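Local atomic coordinates of putative gdp-fucose protein o-fucosyltransferase 1 (Caenorhabditis elegans, PDB entry 3ZY2), a protein that belongs to the GDP-fucose protein O-fucosyltransferase family of the GT-B clan and holds guanosine-5'-diphosphate in a pocket of the chain. Residues Q23-F27 against L41-I47; L28-A32 against V184-Q188; P112-K117 against S132-Y138; E137-P143 against K156-F161. All coordinates share one frame; numbering follows the deposited sequence.

Contact 1 (Q23-F27 against L41-I47); sequences QVDQF and LVLPNFI
The side-chain amide of Gln23 bonds twice to the backbone of Ile47. Its OE1 accepts from Ile47 N at 2.9 Å, and its NE2 donates to Ile47 O at 3.0 Å in a nearly straight bond (170°) that lies in the amide plane. The pair of bonds fixes the rotation of the amide, and NE2 has a second acceptor in Gly18 O. The same OE1 lies in the plane of the Phe46 ring, at its edge, 3.4 Å from CD1.

The aromatic part centres on Phe27. Its CG stands anti to the backbone N (chi1 176°), which carries the ring out to the 41-47 segment. Phe46 turns an edge toward its face in an offset edge-to-face pair, planes at 81° and centroids 5.8 Å apart.

Aliphatic groups complete the packing. Pro44 CG lies over one face of Phe27 toward the rim, and Pro44 CD is 3.6 Å from Phe27 CE1, while the CD2 methyls of Leu41 and Leu43 meet the ring edge. Val24 CG2 adds a looser touch to Phe46 CE1.

All the touching residues are buried. They join helix 20-37 to strand 46-48 and to strand 40-42, its partner in a beta-alpha-beta unit typical of Rossmann-like GT-B domains.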
loop_
_atom_site.group_PDB
_atom_site.type_symbol
_atom_site.label_atom_id
_atom_site.label_comp_id
_atom_site.label_asym_id
_atom_site.label_seq_id
_atom_site.Cartn_x
_atom_site.Cartn_y
_atom_site.Cartn_z
ATOM N N GLN A 23 7.186 -2.483 15.324
ATOM C CA GLN A 23 6.060 -3.383 15.537
ATOM C C GLN A 23 5.201 -2.867 16.676
ATOM O O GLN A 23 3.961 -2.853 16.578
ATOM C CB GLN A 23 6.557 -4.767 15.886
ATOM C CG GLN A 23 7.273 -5.446 14.721
ATOM C CD GLN A 23 8.032 -6.661 15.161
ATOM O OE1 GLN A 23 7.602 -7.387 16.070
ATOM N NE2 GLN A 23 9.206 -6.894 14.530
ATOM N N VAL A 24 5.852 -2.444 17.768
ATOM C CA VAL A 24 5.117 -1.890 18.904
ATOM C C VAL A 24 4.434 -0.583 18.499
ATOM O O VAL A 24 3.297 -0.344 18.873
ATOM C CB VAL A 24 6.029 -1.680 20.125
ATOM C CG1 VAL A 24 5.280 -0.977 21.257
ATOM C CG2 VAL A 24 6.547 -3.038 20.621
ATOM N N ASP A 25 5.129 0.253 17.722
ATOM C CA ASP A 25 4.597 1.551 17.263
ATOM C C ASP A 25 3.269 1.366 16.501
ATOM O O ASP A 25 2.275 2.063 16.770
ATOM C CB ASP A 25 5.668 2.251 16.418
ATOM C CG ASP A 25 5.558 3.745 16.465
ATOM O OD1 ASP A 25 5.311 4.295 17.563
ATOM O OD2 ASP A 25 5.712 4.366 15.405
ATOM N N GLN A 26 3.232 0.378 15.611
ATOM C CA GLN A 26 1.998 0.104 14.861
ATOM C C GLN A 26 0.982 -0.608 15.754
ATOM O O GLN A 26 -0.219 -0.360 15.648
ATOM C CB GLN A 26 2.301 -0.729 13.610
ATOM C CG GLN A 26 2.956 0.086 12.506
ATOM C CD GLN A 26 2.852 -0.615 11.168
ATOM O OE1 GLN A 26 3.470 -1.650 10.964
ATOM N NE2 GLN A 26 2.055 -0.062 10.255
ATOM N N PHE A 27 1.440 -1.462 16.667
ATOM C CA PHE A 27 0.524 -2.197 17.566
ATOM C C PHE A 27 -0.359 -1.255 18.418
ATOM O O PHE A 27 -1.541 -1.508 18.585
ATOM C CB PHE A 27 1.359 -3.170 18.426
ATOM C CG PHE A 27 0.588 -3.918 19.447
ATOM C CD1 PHE A 27 -0.615 -4.558 19.153
ATOM C CD2 PHE A 27 1.116 -4.061 20.724
ATOM C CE1 PHE A 27 -1.309 -5.280 20.155
ATOM C CE2 PHE A 27 0.440 -4.791 21.712
ATOM C CZ PHE A 27 -0.795 -5.392 21.415
ATOM N N LEU A 41 -9.296 -8.143 19.633
ATOM C CA LEU A 41 -8.001 -8.197 18.963
ATOM C C LEU A 41 -7.248 -9.452 19.346
ATOM O O LEU A 41 -7.016 -9.707 20.535
ATOM C CB LEU A 41 -7.152 -6.974 19.301
ATOM C CG LEU A 41 -5.788 -6.928 18.605
ATOM C CD1 LEU A 41 -5.968 -6.859 17.077
ATOM C CD2 LEU A 41 -4.959 -5.750 19.136
ATOM N N VAL A 42 -6.848 -10.228 18.338
ATOM C CA VAL A 42 -5.918 -11.322 18.541
ATOM C C VAL A 42 -4.534 -10.715 18.749
ATOM O O VAL A 42 -4.050 -9.952 17.912
ATOM C CB VAL A 42 -5.881 -12.313 17.345
ATOM C CG1 VAL A 42 -4.907 -13.479 17.630
ATOM C CG2 VAL A 42 -7.313 -12.827 17.009
ATOM N N LEU A 43 -3.921 -11.027 19.888
ATOM C CA LEU A 43 -2.633 -10.424 20.211
ATOM C C LEU A 43 -1.574 -10.971 19.238
ATOM O O LEU A 43 -1.481 -12.186 19.011
ATOM C CB LEU A 43 -2.285 -10.690 21.678
ATOM C CG LEU A 43 -3.210 -9.991 22.680
ATOM C CD1 LEU A 43 -3.089 -10.639 24.062
ATOM C CD2 LEU A 43 -2.889 -8.502 22.764
ATOM N N PRO A 44 -0.787 -10.079 18.600
ATOM C CA PRO A 44 0.139 -10.527 17.568
ATOM C C PRO A 44 1.319 -11.294 18.140
ATOM O O PRO A 44 1.708 -11.065 19.295
ATOM C CB PRO A 44 0.649 -9.212 16.977
ATOM C CG PRO A 44 0.595 -8.241 18.118
ATOM C CD PRO A 44 -0.666 -8.637 18.896
ATOM N N ASN A 45 1.882 -12.203 17.355
ATOM C CA ASN A 45 3.255 -12.632 17.621
ATOM C C ASN A 45 4.155 -11.501 17.179
ATOM O O ASN A 45 3.973 -10.922 16.078
ATOM C CB ASN A 45 3.599 -13.870 16.817
ATOM C CG ASN A 45 2.882 -15.112 17.314
ATOM O OD1 ASN A 45 2.621 -15.281 18.527
ATOM N ND2 ASN A 45 2.582 -16.006 16.381
ATOM N N PHE A 46 5.102 -11.137 18.033
ATOM C CA PHE A 46 6.162 -10.229 17.578
ATOM C C PHE A 46 7.215 -10.975 16.793
ATOM O O PHE A 46 7.211 -12.191 16.773
ATOM C CB PHE A 46 6.757 -9.467 18.772
ATOM C CG PHE A 46 5.765 -8.536 19.408
ATOM C CD1 PHE A 46 5.481 -7.320 18.780
ATOM C CD2 PHE A 46 5.104 -8.874 20.599
ATOM C CE1 PHE A 46 4.542 -6.410 19.334
ATOM C CE2 PHE A 46 4.146 -7.953 21.155
ATOM C CZ PHE A 46 3.892 -6.738 20.515
ATOM N N ILE A 47 8.084 -10.241 16.120
ATOM C CA ILE A 47 8.971 -10.848 15.152
ATOM C C ILE A 47 10.404 -10.442 15.429
ATOM O O ILE A 47 10.699 -9.263 15.597
ATOM C CB ILE A 47 8.553 -10.445 13.722
ATOM C CG1 ILE A 47 7.101 -10.877 13.440
ATOM C CG2 ILE A 47 9.472 -11.123 12.703
ATOM C CD1 ILE A 47 6.555 -10.472 12.078
#

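Contact 2 (L28-A32 against V184-Q188); sequences LGVLA and VWSIQ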
loop_
_atom_site.group_PDB
_atom_site.type_symbol
_atom_site.label_atom_id
_atom_site.label_comp_id
_atom_site.label_asym_id
_atom_site.label_seq_id
_atom_site.Cartn_x
_atom_site.Cartn_y
_atom_site.Cartn_z
ATOM N N LEU A 28 0.212 -0.148 18.901
ATOM C CA LEU A 28 -0.586 0.874 19.621
ATOM C C LEU A 28 -1.752 1.357 18.768
ATOM O O LEU A 28 -2.876 1.475 19.263
ATOM C CB LEU A 28 0.286 2.067 20.001
ATOM C CG LEU A 28 1.465 1.731 20.909
ATOM C CD1 LEU A 28 2.189 3.044 21.206
ATOM C CD2 LEU A 28 1.018 1.036 22.171
ATOM N N GLY A 29 -1.482 1.664 17.499
ATOM C CA GLY A 29 -2.553 2.080 16.567
ATOM C C GLY A 29 -3.569 0.986 16.318
ATOM O O GLY A 29 -4.768 1.239 16.222
ATOM N N VAL A 30 -3.100 -0.258 16.251
ATOM C CA VAL A 30 -4.034 -1.365 16.043
ATOM C C VAL A 30 -4.949 -1.588 17.246
ATOM O O VAL A 30 -6.141 -1.867 17.094
ATOM C CB VAL A 30 -3.333 -2.685 15.619
ATOM C CG1 VAL A 30 -4.396 -3.749 15.362
ATOM C CG2 VAL A 30 -2.449 -2.503 14.364
ATOM N N LEU A 31 -4.404 -1.439 18.446
ATOM C CA LEU A 31 -5.219 -1.530 19.651
ATOM C C LEU A 31 -6.370 -0.521 19.600
ATOM O O LEU A 31 -7.515 -0.888 19.878
ATOM C CB LEU A 31 -4.353 -1.306 20.883
ATOM C CG LEU A 31 -3.564 -2.546 21.334
ATOM C CD1 LEU A 31 -2.381 -2.150 22.198
ATOM C CD2 LEU A 31 -4.434 -3.524 22.100
ATOM N N ALA A 32 -6.053 0.719 19.220
ATOM C CA ALA A 32 -7.074 1.780 19.114
ATOM C C ALA A 32 -8.119 1.430 18.048
ATOM O O ALA A 32 -9.341 1.609 18.256
ATOM C CB ALA A 32 -6.418 3.101 18.830
ATOM N N VAL A 184 -2.132 8.015 20.053
ATOM C CA VAL A 184 -2.131 6.647 20.565
ATOM C C VAL A 184 -0.965 6.381 21.510
ATOM O O VAL A 184 -0.856 5.286 22.052
ATOM C CB VAL A 184 -2.120 5.560 19.449
ATOM C CG1 VAL A 184 -3.363 5.709 18.544
ATOM C CG2 VAL A 184 -0.789 5.552 18.665
ATOM N N TRP A 185 -0.093 7.368 21.710
ATOM C CA TRP A 185 1.108 7.135 22.527
ATOM C C TRP A 185 0.748 6.710 23.955
ATOM O O TRP A 185 1.460 5.865 24.544
ATOM C CB TRP A 185 2.050 8.334 22.564
ATOM C CG TRP A 185 2.654 8.664 21.248
ATOM C CD1 TRP A 185 2.763 7.835 20.158
ATOM C CD2 TRP A 185 3.312 9.880 20.895
ATOM N NE1 TRP A 185 3.397 8.495 19.119
ATOM C CE2 TRP A 185 3.744 9.750 19.551
ATOM C CE3 TRP A 185 3.540 11.093 21.568
ATOM C CZ2 TRP A 185 4.410 10.779 18.876
ATOM C CZ3 TRP A 185 4.189 12.111 20.898
ATOM C CH2 TRP A 185 4.618 11.953 19.560
ATOM N N SER A 186 -0.335 7.258 24.513
ATOM C CA SER A 186 -0.744 6.893 25.863
ATOM C C SER A 186 -1.166 5.439 26.032
ATOM O O SER A 186 -1.190 4.935 27.144
ATOM C CB SER A 186 -1.853 7.841 26.347
ATOM O OG SER A 186 -3.004 7.661 25.554
ATOM N N ILE A 187 -1.461 4.743 24.926
ATOM C CA ILE A 187 -1.809 3.329 25.006
ATOM C C ILE A 187 -0.632 2.486 25.536
ATOM O O ILE A 187 -0.849 1.394 26.052
ATOM C CB ILE A 187 -2.381 2.834 23.640
ATOM C CG1 ILE A 187 -3.642 3.642 23.333
ATOM C CG2 ILE A 187 -2.698 1.305 23.643
ATOM C CD1 ILE A 187 -4.241 3.347 21.952
ATOM N N GLN A 188 0.599 3.011 25.459
ATOM C CA GLN A 188 1.744 2.308 26.026
ATOM C C GLN A 188 1.554 2.007 27.524
ATOM O O GLN A 188 2.144 1.068 28.054
ATOM C CB GLN A 188 3.013 3.124 25.793
ATOM C CG GLN A 188 4.323 2.358 26.093
ATOM C CD GLN A 188 4.831 1.509 24.927
ATOM O OE1 GLN A 188 4.879 1.960 23.780
ATOM N NE2 GLN A 188 5.241 0.272 25.220
#
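Leu28 and Ile187 lie alongside each other and run in opposite directions, so that each reaches past the other toward the opposing backbone. Leu28 CD2 meets Ile187 CG2 at 4.0 Å. At the far end of the isoleucine, CD1 comes to 3.5 Å from Leu28 O and also rests on the methyl of Ala32, one turn further along the helix. The torsions separate these tasks: CG1 of Ile187 is anti to the carbonyl carbon (chi1 -61°) and takes CD1 to the helix backbone, whereas CG2 is left to face the leucines. Leu31 crosses the isoleucine at a slant and brings its CD1 to 3.8 Å from that same CG2.

Val184 straddles the helix surface with its two methyls. CG2 approaches Leu28 CB at 3.9 Å, close to the backbone N of Gly29, and CG1 points to Ala32 CB at 4.0 Å. The other branch of Leu28, CD1, lies near Val184 O and the bent side chain of Gln188, whose OE1 accepts a hydrogen bond from Arg342 on helix 335-346.

The contact is thus apolar between the two segments; the polar ends of Gln188 and Trp185 go to Arg342 and Ser180. It seats the 3-10 turn that precedes helix 195-208 against the middle of helix 20-37, a helix flanking the parallel sheet of a Rossmann-like domain.

Contact 3 (P112-K117 against S132-Y138); sequences PGCHSK and SFVGDEY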
loop_
_atom_site.group_PDB
_atom_site.type_symbol
_atom_site.label_atom_id
_atom_site.label_comp_id
_atom_site.label_asym_id
_atom_site.label_seq_id
_atom_site.Cartn_x
_atom_site.Cartn_y
_atom_site.Cartn_z
ATOM N N PRO A 112 -3.939 -8.533 -9.776
ATOM C CA PRO A 112 -4.011 -7.579 -8.655
ATOM C C PRO A 112 -4.811 -8.109 -7.473
ATOM O O PRO A 112 -5.881 -8.696 -7.657
ATOM C CB PRO A 112 -4.709 -6.361 -9.267
ATOM C CG PRO A 112 -4.402 -6.449 -10.730
ATOM C CD PRO A 112 -4.408 -7.921 -11.036
ATOM N N GLY A 113 -4.280 -7.891 -6.274
ATOM C CA GLY A 113 -4.883 -8.383 -5.036
ATOM C C GLY A 113 -4.017 -7.986 -3.858
ATOM O O GLY A 113 -3.129 -7.147 -3.988
ATOM N N CYS A 114 -4.266 -8.581 -2.694
ATOM C CA CYS A 114 -3.504 -8.219 -1.494
ATOM C C CYS A 114 -2.101 -8.833 -1.427
ATOM O O CYS A 114 -1.190 -8.250 -0.821
ATOM C CB CYS A 114 -4.275 -8.596 -0.224
ATOM S SG CYS A 114 -5.881 -7.812 -0.044
ATOM N N HIS A 115 -1.952 -10.022 -2.013
ATOM C CA HIS A 115 -0.726 -10.847 -1.931
ATOM C C HIS A 115 -0.084 -10.933 -0.537
ATOM O O HIS A 115 1.109 -10.685 -0.347
ATOM C CB HIS A 115 0.264 -10.446 -3.029
ATOM C CG HIS A 115 -0.311 -10.565 -4.404
ATOM N ND1 HIS A 115 -0.579 -11.783 -4.992
ATOM C CD2 HIS A 115 -0.708 -9.622 -5.294
ATOM C CE1 HIS A 115 -1.102 -11.585 -6.189
ATOM N NE2 HIS A 115 -1.195 -10.283 -6.393
ATOM N N SER A 116 -0.902 -11.332 0.433
ATOM C CA SER A 116 -0.574 -11.205 1.862
ATOM C C SER A 116 0.555 -12.080 2.394
ATOM O O SER A 116 1.100 -11.808 3.472
ATOM C CB SER A 116 -1.831 -11.447 2.695
ATOM O OG SER A 116 -2.796 -10.460 2.410
ATOM N N LYS A 117 0.892 -13.140 1.664
ATOM C CA LYS A 117 1.918 -14.085 2.099
ATOM C C LYS A 117 3.218 -14.056 1.286
ATOM O O LYS A 117 4.109 -14.890 1.501
ATOM C CB LYS A 117 1.356 -15.511 2.107
ATOM C CG LYS A 117 0.876 -15.997 3.465
ATOM C CD LYS A 117 1.237 -17.473 3.597
ATOM C CE LYS A 117 0.264 -18.240 4.406
ATOM N NZ LYS A 117 0.750 -19.645 4.638
ATOM N N SER A 132 -3.545 -19.942 5.467
ATOM C CA SER A 132 -3.453 -19.533 4.069
ATOM C C SER A 132 -4.740 -18.804 3.715
ATOM O O SER A 132 -5.782 -19.033 4.328
ATOM C CB SER A 132 -3.215 -20.734 3.148
ATOM O OG SER A 132 -1.924 -21.278 3.379
ATOM N N PHE A 133 -4.661 -17.894 2.748
ATOM C CA PHE A 133 -5.814 -17.089 2.384
ATOM C C PHE A 133 -6.416 -17.550 1.066
ATOM O O PHE A 133 -5.694 -17.994 0.175
ATOM C CB PHE A 133 -5.432 -15.606 2.309
ATOM C CG PHE A 133 -4.970 -15.040 3.627
ATOM C CD1 PHE A 133 -5.888 -14.766 4.638
ATOM C CD2 PHE A 133 -3.619 -14.821 3.861
ATOM C CE1 PHE A 133 -5.459 -14.260 5.866
ATOM C CE2 PHE A 133 -3.187 -14.316 5.072
ATOM C CZ PHE A 133 -4.107 -14.031 6.072
ATOM N N VAL A 134 -7.734 -17.424 0.948
ATOM C CA VAL A 134 -8.456 -17.952 -0.225
ATOM C C VAL A 134 -9.170 -16.877 -1.058
ATOM O O VAL A 134 -9.869 -17.188 -2.028
ATOM C CB VAL A 134 -9.471 -19.028 0.191
ATOM C CG1 VAL A 134 -8.792 -20.149 0.981
ATOM C CG2 VAL A 134 -10.628 -18.414 0.969
ATOM N N GLY A 135 -8.993 -15.617 -0.670
ATOM C CA GLY A 135 -9.660 -14.486 -1.331
ATOM C C GLY A 135 -9.285 -13.188 -0.645
ATOM O O GLY A 135 -8.653 -13.204 0.415
ATOM N N ASP A 136 -9.700 -12.074 -1.245
ATOM C CA ASP A 136 -9.340 -10.746 -0.772
ATOM C C ASP A 136 -10.553 -9.869 -0.483
ATOM O O ASP A 136 -11.603 -10.013 -1.126
ATOM C CB ASP A 136 -8.374 -10.074 -1.757
ATOM C CG ASP A 136 -6.978 -10.700 -1.733
ATOM O OD1 ASP A 136 -6.575 -11.294 -0.707
ATOM O OD2 ASP A 136 -6.265 -10.574 -2.741
ATOM N N GLU A 137 -10.409 -9.011 0.531
ATOM C CA GLU A 137 -11.361 -7.933 0.830
ATOM C C GLU A 137 -10.615 -6.605 0.908
ATOM O O GLU A 137 -9.529 -6.535 1.477
ATOM C CB GLU A 137 -12.132 -8.188 2.135
ATOM C CG GLU A 137 -13.077 -9.395 2.101
ATOM C CD GLU A 137 -14.421 -9.139 1.401
ATOM O OE1 GLU A 137 -14.812 -7.960 1.215
ATOM O OE2 GLU A 137 -15.104 -10.140 1.064
ATOM N N TYR A 138 -11.191 -5.563 0.315
ATOM C CA TYR A 138 -10.569 -4.236 0.262
ATOM C C TYR A 138 -11.329 -3.241 1.117
ATOM O O TYR A 138 -12.548 -3.344 1.239
ATOM C CB TYR A 138 -10.490 -3.751 -1.191
ATOM C CG TYR A 138 -9.883 -4.796 -2.089
ATOM C CD1 TYR A 138 -8.534 -5.129 -1.987
ATOM C CD2 TYR A 138 -10.655 -5.463 -3.030
ATOM C CE1 TYR A 138 -7.980 -6.123 -2.790
ATOM C CE2 TYR A 138 -10.109 -6.439 -3.849
ATOM C CZ TYR A 138 -8.768 -6.761 -3.727
ATOM O OH TYR A 138 -8.253 -7.743 -4.549
HETATM O O HOH W 1 -3.924 -11.639 -3.318
HETATM O O HOH W 2 -3.482 -12.417 0.123
#
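Asp136 OD2 is gripped by two donors. Cys114 N gives it a straight bond of 2.8 Å (173°), arriving from above the carboxylate plane, and water 1 donates to it at 2.6 Å while accepting from His115 N. A second water accepts from Ser116 N and gives a weak bond to Asp136 OD1. One carboxylate therefore serves three successive backbone N-H groups of an irregular loop, one directly and two through water, the last weakly.

Beside the carboxylate lies the sulfur of Cys114, 3.5 Å from Asp136 CG. A chi1 of -60° sets SG beside the backbone N, where it also comes to the Tyr138 ring, 3.8 Å from Tyr138 CE1; seen from the ring centroid, SG stands 59° off the normal, an oblique sulfur-aromatic contact. The edge of that ring is met by Gly113 CA, 3.5 Å from the hydroxyl OH.

Toward the other end, Ser116 CB touches Phe133 CE2 at 4.0 Å. The bent Lys117 chain ends in a weak bond from NZ to Ser132 OG at 3.4 Å; its salt bridge is with Asp127 on helix 122-128.

Cys114 is disulfide-bonded to Cys98 of strand 95-98. The loop is thus tied to edge strand 135-138 of the six-stranded parallel sheet and to its inner neighbour 95-98, ahead of helix 122-128, and Pro112 packs on Asn22 of the second subunit.

Contact 4 (E137-P143 against K156-F161); sequences EYFGDIP and KWLEKF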
loop_
_atom_site.group_PDB
_atom_site.type_symbol
_atom_site.label_atom_id
_atom_site.label_comp_id
_atom_site.label_asym_id
_atom_site.label_seq_id
_atom_site.Cartn_x
_atom_site.Cartn_y
_atom_site.Cartn_z
ATOM N N GLU A 137 -10.409 -9.011 0.531
ATOM C CA GLU A 137 -11.361 -7.933 0.830
ATOM C C GLU A 137 -10.615 -6.605 0.908
ATOM O O GLU A 137 -9.529 -6.535 1.477
ATOM C CB GLU A 137 -12.132 -8.188 2.135
ATOM C CG GLU A 137 -13.077 -9.395 2.101
ATOM C CD GLU A 137 -14.421 -9.139 1.401
ATOM O OE1 GLU A 137 -14.812 -7.960 1.215
ATOM O OE2 GLU A 137 -15.104 -10.140 1.064
ATOM N N TYR A 138 -11.191 -5.563 0.315
ATOM C CA TYR A 138 -10.569 -4.236 0.262
ATOM C C TYR A 138 -11.329 -3.241 1.117
ATOM O O TYR A 138 -12.548 -3.344 1.239
ATOM C CB TYR A 138 -10.490 -3.751 -1.191
ATOM C CG TYR A 138 -9.883 -4.796 -2.089
ATOM C CD1 TYR A 138 -8.534 -5.129 -1.987
ATOM C CD2 TYR A 138 -10.655 -5.463 -3.030
ATOM C CE1 TYR A 138 -7.980 -6.123 -2.790
ATOM C CE2 TYR A 138 -10.109 -6.439 -3.849
ATOM C CZ TYR A 138 -8.768 -6.761 -3.727
ATOM O OH TYR A 138 -8.253 -7.743 -4.549
ATOM N N PHE A 139 -10.608 -2.304 1.733
ATOM C CA PHE A 139 -11.236 -1.317 2.618
ATOM C C PHE A 139 -10.843 0.131 2.305
ATOM O O PHE A 139 -11.291 1.063 2.984
ATOM C CB PHE A 139 -10.969 -1.646 4.102
ATOM C CG PHE A 139 -9.515 -1.686 4.465
ATOM C CD1 PHE A 139 -8.815 -0.511 4.740
ATOM C CD2 PHE A 139 -8.836 -2.903 4.546
ATOM C CE1 PHE A 139 -7.457 -0.547 5.073
ATOM C CE2 PHE A 139 -7.477 -2.951 4.882
ATOM C CZ PHE A 139 -6.786 -1.776 5.149
ATOM N N GLY A 140 -10.024 0.308 1.269
ATOM C CA GLY A 140 -9.592 1.632 0.826
ATOM C C GLY A 140 -10.707 2.575 0.405
ATOM O O GLY A 140 -10.528 3.791 0.422
ATOM N N ASP A 141 -11.858 2.016 0.034
ATOM C CA ASP A 141 -13.000 2.818 -0.401
ATOM C C ASP A 141 -13.862 3.306 0.766
ATOM O O ASP A 141 -14.778 4.113 0.576
ATOM C CB ASP A 141 -13.852 2.048 -1.417
ATOM C CG ASP A 141 -14.225 0.657 -0.936
ATOM O OD1 ASP A 141 -14.945 0.535 0.083
ATOM O OD2 ASP A 141 -13.805 -0.320 -1.594
ATOM N N ILE A 142 -13.574 2.813 1.971
ATOM C CA ILE A 142 -14.270 3.289 3.160
ATOM C C ILE A 142 -13.754 4.696 3.482
ATOM O O ILE A 142 -12.547 4.887 3.659
ATOM C CB ILE A 142 -14.105 2.318 4.369
ATOM C CG1 ILE A 142 -14.629 0.920 4.007
ATOM C CG2 ILE A 142 -14.818 2.864 5.622
ATOM C CD1 ILE A 142 -14.368 -0.159 5.058
ATOM N N PRO A 143 -14.666 5.691 3.518
ATOM C CA PRO A 143 -14.292 7.075 3.800
ATOM C C PRO A 143 -13.587 7.176 5.146
ATOM O O PRO A 143 -14.134 6.739 6.161
ATOM C CB PRO A 143 -15.645 7.801 3.845
ATOM C CG PRO A 143 -16.550 6.964 3.006
ATOM C CD PRO A 143 -16.115 5.557 3.267
ATOM N N LYS A 156 -19.507 2.349 8.920
ATOM C CA LYS A 156 -19.131 2.045 7.539
ATOM C C LYS A 156 -18.359 0.729 7.458
ATOM O O LYS A 156 -18.600 -0.093 6.567
ATOM C CB LYS A 156 -18.324 3.196 6.928
ATOM C CG LYS A 156 -19.117 4.504 6.728
ATOM C CD LYS A 156 -20.063 4.465 5.517
ATOM C CE LYS A 156 -19.294 4.377 4.197
ATOM N NZ LYS A 156 -20.061 4.884 3.025
ATOM N N TRP A 157 -17.438 0.536 8.401
ATOM C CA TRP A 157 -16.761 -0.741 8.567
ATOM C C TRP A 157 -17.753 -1.826 8.981
ATOM O O TRP A 157 -17.661 -2.954 8.504
ATOM C CB TRP A 157 -15.656 -0.628 9.615
ATOM C CG TRP A 157 -14.368 -0.078 9.103
ATOM C CD1 TRP A 157 -14.017 1.239 9.004
ATOM C CD2 TRP A 157 -13.242 -0.832 8.629
ATOM N NE1 TRP A 157 -12.743 1.354 8.496
ATOM C CE2 TRP A 157 -12.245 0.099 8.251
ATOM C CE3 TRP A 157 -12.981 -2.203 8.473
ATOM C CZ2 TRP A 157 -11.011 -0.296 7.737
ATOM C CZ3 TRP A 157 -11.754 -2.594 7.954
ATOM C CH2 TRP A 157 -10.779 -1.644 7.602
ATOM N N LEU A 158 -18.689 -1.481 9.871
ATOM C CA LEU A 158 -19.718 -2.420 10.326
ATOM C C LEU A 158 -20.720 -2.702 9.211
ATOM O O LEU A 158 -21.201 -3.829 9.061
ATOM C CB LEU A 158 -20.447 -1.873 11.562
ATOM C CG LEU A 158 -21.221 -2.870 12.429
ATOM C CD1 LEU A 158 -20.266 -3.624 13.340
ATOM C CD2 LEU A 158 -22.313 -2.174 13.239
ATOM N N GLU A 159 -21.037 -1.654 8.452
ATOM C CA GLU A 159 -21.887 -1.733 7.272
ATOM C C GLU A 159 -21.236 -2.650 6.233
ATOM O O GLU A 159 -21.878 -3.566 5.719
ATOM C CB GLU A 159 -22.109 -0.317 6.721
ATOM C CG GLU A 159 -22.766 -0.198 5.347
ATOM C CD GLU A 159 -22.438 1.135 4.664
ATOM O OE1 GLU A 159 -22.590 2.205 5.305
ATOM O OE2 GLU A 159 -22.010 1.111 3.488
ATOM N N LYS A 160 -19.953 -2.425 5.953
ATOM C CA LYS A 160 -19.272 -3.207 4.922
ATOM C C LYS A 160 -18.874 -4.630 5.366
ATOM O O LYS A 160 -19.000 -5.580 4.589
ATOM C CB LYS A 160 -18.077 -2.446 4.341
ATOM C CG LYS A 160 -17.475 -3.145 3.136
ATOM C CD LYS A 160 -16.376 -2.358 2.473
ATOM C CE LYS A 160 -15.886 -3.105 1.237
ATOM N NZ LYS A 160 -14.897 -2.336 0.426
ATOM N N PHE A 161 -18.411 -4.784 6.606
ATOM C CA PHE A 161 -17.977 -6.109 7.083
ATOM C C PHE A 161 -18.718 -6.609 8.325
ATOM O O PHE A 161 -18.162 -6.576 9.429
ATOM C CB PHE A 161 -16.463 -6.143 7.333
ATOM C CG PHE A 161 -15.638 -5.705 6.151
ATOM C CD1 PHE A 161 -15.596 -6.473 4.987
ATOM C CD2 PHE A 161 -14.907 -4.527 6.199
ATOM C CE1 PHE A 161 -14.840 -6.068 3.894
ATOM C CE2 PHE A 161 -14.140 -4.109 5.104
ATOM C CZ PHE A 161 -14.111 -4.886 3.950
#
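Lys160 NZ reaches two oxygens of the opposite segment. It bonds to Tyr138 O at 2.7 Å, from above the carbonyl plane, and makes a salt bridge with Asp141 through the syn lone pair of OD1 at 2.9 Å. Fully extended from chi1 onward (-172°), the lysine chain passes Ile142.

Along that chain, Ile142 CD1 sits over the face of the Trp157 five-membered ring in a CH-pi contact, 3.8 Å from the centroid. The six-membered ring meets Phe139 obliquely, Trp157 CH2 lying over the phenyl face, 3.4 Å from Phe139 CG. Phe161 offers its edge to Glu137 OE1 and Tyr138 O.

Further out, a type I turn from Phe139 to Ile142 brings Asp141 and Ile142 to the helix, and Trp157 NE1 is held by Gly145 O. Glu137 bonds to Tyr166 and forms a salt bridge with Arg237 of the second subunit, an arginine that also bonds to Lys160 O. At this subunit interface a short helix packs on the turn leaving edge strand 135-138 of a Rossmann-like alpha/beta domain.

Overall arrangement
Along the chain, contact 1 closes before contact 3 opens, and contact 4 follows; both 3 and 4 are nested in the long loop that contact 2 closes, and the segments of contacts 1 and 2 alternate. Contacts 1 and 2 share helix 20-37, their centres about 11 Å apart, and touch through Leu41 with Val30 and Leu31. Contacts 3 and 4 share strand 135-138, their centres about 16 Å apart. Contacts 1, 3 and 4 reach the same six-stranded parallel sheet, contacts 3 and 4 at the edge of that sheet. One pair thus packs helix 20-37 within the domain, while the other builds the sheet's edge into the subunit interface.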